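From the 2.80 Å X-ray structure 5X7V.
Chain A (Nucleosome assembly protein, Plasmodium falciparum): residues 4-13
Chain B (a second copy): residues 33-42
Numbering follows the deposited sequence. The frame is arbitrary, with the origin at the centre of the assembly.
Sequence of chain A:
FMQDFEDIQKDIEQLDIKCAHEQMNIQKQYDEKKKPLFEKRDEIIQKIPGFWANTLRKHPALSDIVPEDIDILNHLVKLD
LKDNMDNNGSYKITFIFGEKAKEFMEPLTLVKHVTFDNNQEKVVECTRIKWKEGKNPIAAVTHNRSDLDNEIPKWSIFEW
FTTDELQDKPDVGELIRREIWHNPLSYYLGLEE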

# COMPACT_ATOMS: atom_id res chain seq x y z
N ASP A 4 4.54 3.52 -32.41
CA ASP A 4 5.37 2.37 -32.06
C ASP A 4 5.38 2.14 -30.58
O ASP A 4 5.46 1.00 -30.11
CB ASP A 4 6.81 2.56 -32.54
CG ASP A 4 6.95 2.44 -34.04
OD1 ASP A 4 6.22 1.60 -34.64
OD2 ASP A 4 7.77 3.21 -34.60
N PHE A 5 5.30 3.24 -29.84
CA PHE A 5 5.38 3.23 -28.39
C PHE A 5 4.09 2.62 -27.85
O PHE A 5 4.11 1.82 -26.91
CB PHE A 5 5.61 4.65 -27.86
CG PHE A 5 6.20 4.70 -26.48
CD1 PHE A 5 7.37 5.38 -26.24
CD2 PHE A 5 5.57 4.07 -25.43
CE1 PHE A 5 7.91 5.42 -24.98
CE2 PHE A 5 6.11 4.10 -24.16
CZ PHE A 5 7.28 4.78 -23.93
N GLU A 6 2.98 2.98 -28.48
CA GLU A 6 1.68 2.42 -28.12
C GLU A 6 1.61 0.92 -28.41
O GLU A 6 1.11 0.15 -27.59
CB GLU A 6 0.58 3.18 -28.84
CG GLU A 6 0.71 4.66 -28.63
CD GLU A 6 -0.39 5.47 -29.27
OE1 GLU A 6 -0.97 6.33 -28.57
OE2 GLU A 6 -0.66 5.28 -30.47
N ASP A 7 2.12 0.51 -29.58
CA ASP A 7 2.20 -0.91 -29.92
C ASP A 7 3.00 -1.71 -28.92
O ASP A 7 2.64 -2.83 -28.57
CB ASP A 7 2.82 -1.13 -31.31
CG ASP A 7 1.86 -0.83 -32.45
OD1 ASP A 7 0.65 -0.64 -32.18
OD2 ASP A 7 2.33 -0.83 -33.61
N ILE A 8 4.13 -1.15 -28.49
CA ILE A 8 4.97 -1.87 -27.56
C ILE A 8 4.25 -1.97 -26.23
O ILE A 8 4.29 -2.99 -25.56
CB ILE A 8 6.36 -1.21 -27.41
CG1 ILE A 8 7.02 -1.13 -28.78
CG2 ILE A 8 7.24 -1.98 -26.44
CD1 ILE A 8 7.19 -2.48 -29.44
N GLN A 9 3.54 -0.91 -25.86
CA GLN A 9 2.91 -0.87 -24.56
C GLN A 9 1.64 -1.71 -24.51
O GLN A 9 1.21 -2.11 -23.43
CB GLN A 9 2.63 0.57 -24.16
CG GLN A 9 2.65 0.74 -22.68
CD GLN A 9 4.04 0.95 -22.14
OE1 GLN A 9 4.79 1.79 -22.64
NE2 GLN A 9 4.40 0.19 -21.11
N LYS A 10 1.04 -1.98 -25.67
CA LYS A 10 0.00 -3.00 -25.75
C LYS A 10 0.58 -4.34 -25.30
O LYS A 10 0.09 -4.94 -24.36
CB LYS A 10 -0.54 -3.14 -27.18
CG LYS A 10 -1.68 -2.21 -27.54
CD LYS A 10 -2.09 -2.39 -29.00
CE LYS A 10 -3.03 -1.27 -29.43
NZ LYS A 10 -2.30 0.01 -29.49
N ASP A 11 1.63 -4.78 -26.00
CA ASP A 11 2.37 -6.00 -25.67
C ASP A 11 2.85 -6.12 -24.20
O ASP A 11 2.81 -7.19 -23.60
CB ASP A 11 3.58 -6.11 -26.61
CG ASP A 11 3.18 -6.10 -28.07
OD1 ASP A 11 2.02 -6.45 -28.38
OD2 ASP A 11 4.03 -5.76 -28.93
N ILE A 12 3.32 -5.03 -23.62
CA ILE A 12 3.70 -5.04 -22.22
C ILE A 12 2.47 -5.27 -21.34
O ILE A 12 2.48 -6.15 -20.49
CB ILE A 12 4.42 -3.72 -21.80
CG1 ILE A 12 5.76 -3.60 -22.52
CG2 ILE A 12 4.66 -3.68 -20.31
CD1 ILE A 12 6.42 -2.25 -22.39
N GLU A 13 1.41 -4.50 -21.57
CA GLU A 13 0.23 -4.61 -20.71
C GLU A 13 -0.44 -5.97 -20.80
O GLU A 13 -0.84 -6.52 -19.78
CB GLU A 13 -0.78 -3.50 -21.02
CG GLU A 13 -0.43 -2.19 -20.29
CD GLU A 13 -1.36 -1.04 -20.62
OE1 GLU A 13 -2.50 -1.04 -20.10
OE2 GLU A 13 -0.95 -0.13 -21.39
N LYS B 33 9.97 -12.43 -20.06
CA LYS B 33 9.22 -12.28 -21.31
C LYS B 33 9.19 -10.82 -21.74
O LYS B 33 9.23 -10.51 -22.92
CB LYS B 33 7.79 -12.83 -21.17
CG LYS B 33 7.67 -14.36 -21.25
CD LYS B 33 6.22 -14.83 -21.17
CE LYS B 33 6.10 -16.36 -21.18
NZ LYS B 33 4.68 -16.83 -20.96
N LYS B 34 9.12 -9.93 -20.75
CA LYS B 34 9.01 -8.49 -20.97
C LYS B 34 10.34 -7.81 -21.33
O LYS B 34 10.35 -6.71 -21.87
CB LYS B 34 8.44 -7.83 -19.70
CG LYS B 34 7.05 -7.24 -19.85
CD LYS B 34 6.14 -7.66 -18.71
CE LYS B 34 6.58 -7.08 -17.38
NZ LYS B 34 5.69 -7.51 -16.28
N LYS B 35 11.45 -8.47 -21.00
CA LYS B 35 12.77 -7.87 -21.18
C LYS B 35 13.02 -7.44 -22.63
O LYS B 35 13.40 -6.30 -22.86
CB LYS B 35 13.87 -8.84 -20.71
CG LYS B 35 15.28 -8.30 -20.88
CD LYS B 35 15.48 -7.03 -20.04
CE LYS B 35 16.93 -6.54 -20.04
NZ LYS B 35 17.02 -5.19 -19.40
N PRO B 36 12.77 -8.32 -23.62
CA PRO B 36 12.90 -7.80 -24.98
C PRO B 36 12.01 -6.59 -25.29
O PRO B 36 12.40 -5.70 -26.06
CB PRO B 36 12.52 -9.01 -25.85
CG PRO B 36 11.73 -9.87 -24.99
CD PRO B 36 12.36 -9.73 -23.64
N LEU B 37 10.83 -6.53 -24.68
CA LEU B 37 9.88 -5.48 -24.97
C LEU B 37 10.28 -4.16 -24.33
O LEU B 37 9.88 -3.10 -24.80
CB LEU B 37 8.49 -5.88 -24.51
CG LEU B 37 7.79 -6.98 -25.31
CD1 LEU B 37 6.47 -7.35 -24.63
CD2 LEU B 37 7.55 -6.49 -26.72
N PHE B 38 11.07 -4.22 -23.27
CA PHE B 38 11.62 -2.99 -22.74
C PHE B 38 12.75 -2.51 -23.63
O PHE B 38 12.85 -1.32 -23.89
CB PHE B 38 12.10 -3.16 -21.31
CG PHE B 38 10.98 -3.18 -20.30
CD1 PHE B 38 9.77 -2.57 -20.58
CD2 PHE B 38 11.14 -3.81 -19.08
CE1 PHE B 38 8.74 -2.59 -19.66
CE2 PHE B 38 10.11 -3.83 -18.16
CZ PHE B 38 8.90 -3.22 -18.45
N GLU B 39 13.58 -3.43 -24.13
CA GLU B 39 14.62 -3.06 -25.10
C GLU B 39 14.07 -2.25 -26.31
O GLU B 39 14.66 -1.24 -26.72
CB GLU B 39 15.37 -4.30 -25.59
CG GLU B 39 15.94 -5.20 -24.48
CD GLU B 39 16.36 -6.60 -25.00
OE1 GLU B 39 16.67 -6.72 -26.21
OE2 GLU B 39 16.36 -7.58 -24.20
N LYS B 40 12.95 -2.68 -26.89
CA LYS B 40 12.34 -1.92 -27.99
C LYS B 40 11.76 -0.59 -27.51
O LYS B 40 11.89 0.43 -28.16
CB LYS B 40 11.25 -2.74 -28.68
CG LYS B 40 11.76 -3.97 -29.42
CD LYS B 40 10.62 -4.70 -30.10
CE LYS B 40 11.12 -5.89 -30.92
NZ LYS B 40 11.49 -7.03 -30.05
N ARG B 41 11.10 -0.60 -26.36
CA ARG B 41 10.59 0.63 -25.78
C ARG B 41 11.71 1.66 -25.54
O ARG B 41 11.51 2.85 -25.72
CB ARG B 41 9.86 0.32 -24.47
CG ARG B 41 8.87 1.39 -24.09
CD ARG B 41 8.21 1.11 -22.76
NE ARG B 41 9.17 1.17 -21.67
CZ ARG B 41 8.84 1.21 -20.38
NH1 ARG B 41 7.57 1.19 -19.99
NH2 ARG B 41 9.80 1.27 -19.46
N ASP B 42 12.80 1.19 -24.98
CA ASP B 42 13.97 2.00 -24.75
C ASP B 42 14.55 2.39 -26.07
O ASP B 42 15.15 3.43 -26.19
CB ASP B 42 15.02 1.26 -23.97
CG ASP B 42 14.68 1.13 -22.51
OD1 ASP B 42 15.59 1.25 -21.68
OD2 ASP B 42 13.51 0.90 -22.20

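Two helices from two copies of the nucleosome assembly protein pack nearly antiparallel through interlocking side chains, a contact made by apolar and aliphatic surfaces with no hydrogen bond between the stretches. The axes approach to 9.7 Å, their N-to-C directions differ by 163°, and 471 Å² of surface is buried, both sides summed. The antiparallel register sets F5(A) against R41(B), with CA of F5(A) 6.4 Å from CA of R41(B), and seven residues later I12(A) against K34(B), with CA of I12(A) 6.5 Å from CA of K34(B).

Two knobs hold the pair together, one from each helix. The side chain of I12(A) sits in a hole formed by K34(B), L37(B), F38(B) and R41(B). Its CB points sideways, but chi1 m and chi2 t carry the end of the chain nearer, so that CD1 of I12(A) lies 3.6 Å from CE1 of F38(B) and 3.8 Å from CD of R41(B). CG1 of I12(A) also packs 4.1 Å from CB of L37(B), while CG2 of I12(A) rests 4.3 Å from CG of K34(B). A branched, wholly apolar side chain suits this place because it can touch several walls at once and leaves no polar group unpaired.

R41(B) is the reciprocal knob, seated among F5(A), I8(A), Q9(A) and I12(A). Its methylene groups pack against F5(A) and I12(A), and its guanidinium also lies beside Q9(A): CG of R41(B) lies over one face of the F5(A) ring, 4.1 Å from the ring centroid and 27° off the ring normal, a CH-pi contact, and CD of R41(B) is 3.5 Å from OE1 of Q9(A). The guanidinium has Q9(A) NE2 at its edge, near its plane. A long arginine thus lends its aliphatic stem to the interface, and one nitrogen of its charged end, NH1, finds a hydrogen bond elsewhere in the structure. The t rotamer of F5(A) brings its ring, buried in the assembly, close enough to cover that stem.

Beside the knobs, I8(A) and L37(B) both direct CB toward the other helix. I8(A) fits tightly against the backbone, its CG2 3.3 Å from O of L37(B); that oxygen already accepts the helical hydrogen bond from N of R41(B) at 3.2 Å, so the methyl covers a carbonyl whose polar need is met. CD1 of L37(B) in turn reaches 3.7 Å from CB of D11(A) and 4.0 Å from N of I12(A), filling the space beside the A helix.

Charged residues flank this apolar strip. D11(A) presents CB to the leucine, and K40(B) offers its CB 4.1 Å from CD1 of I8(A) before the end of its side chain leads away. K34(B) contributes aliphatic carbon, its NZ being hydrogen-bonded elsewhere in the structure. D4(A), E6(A), D7(A), K10(A) and E13(A), like K33(B), K35(B), P36(B) and E39(B), bury nothing against the other stretch.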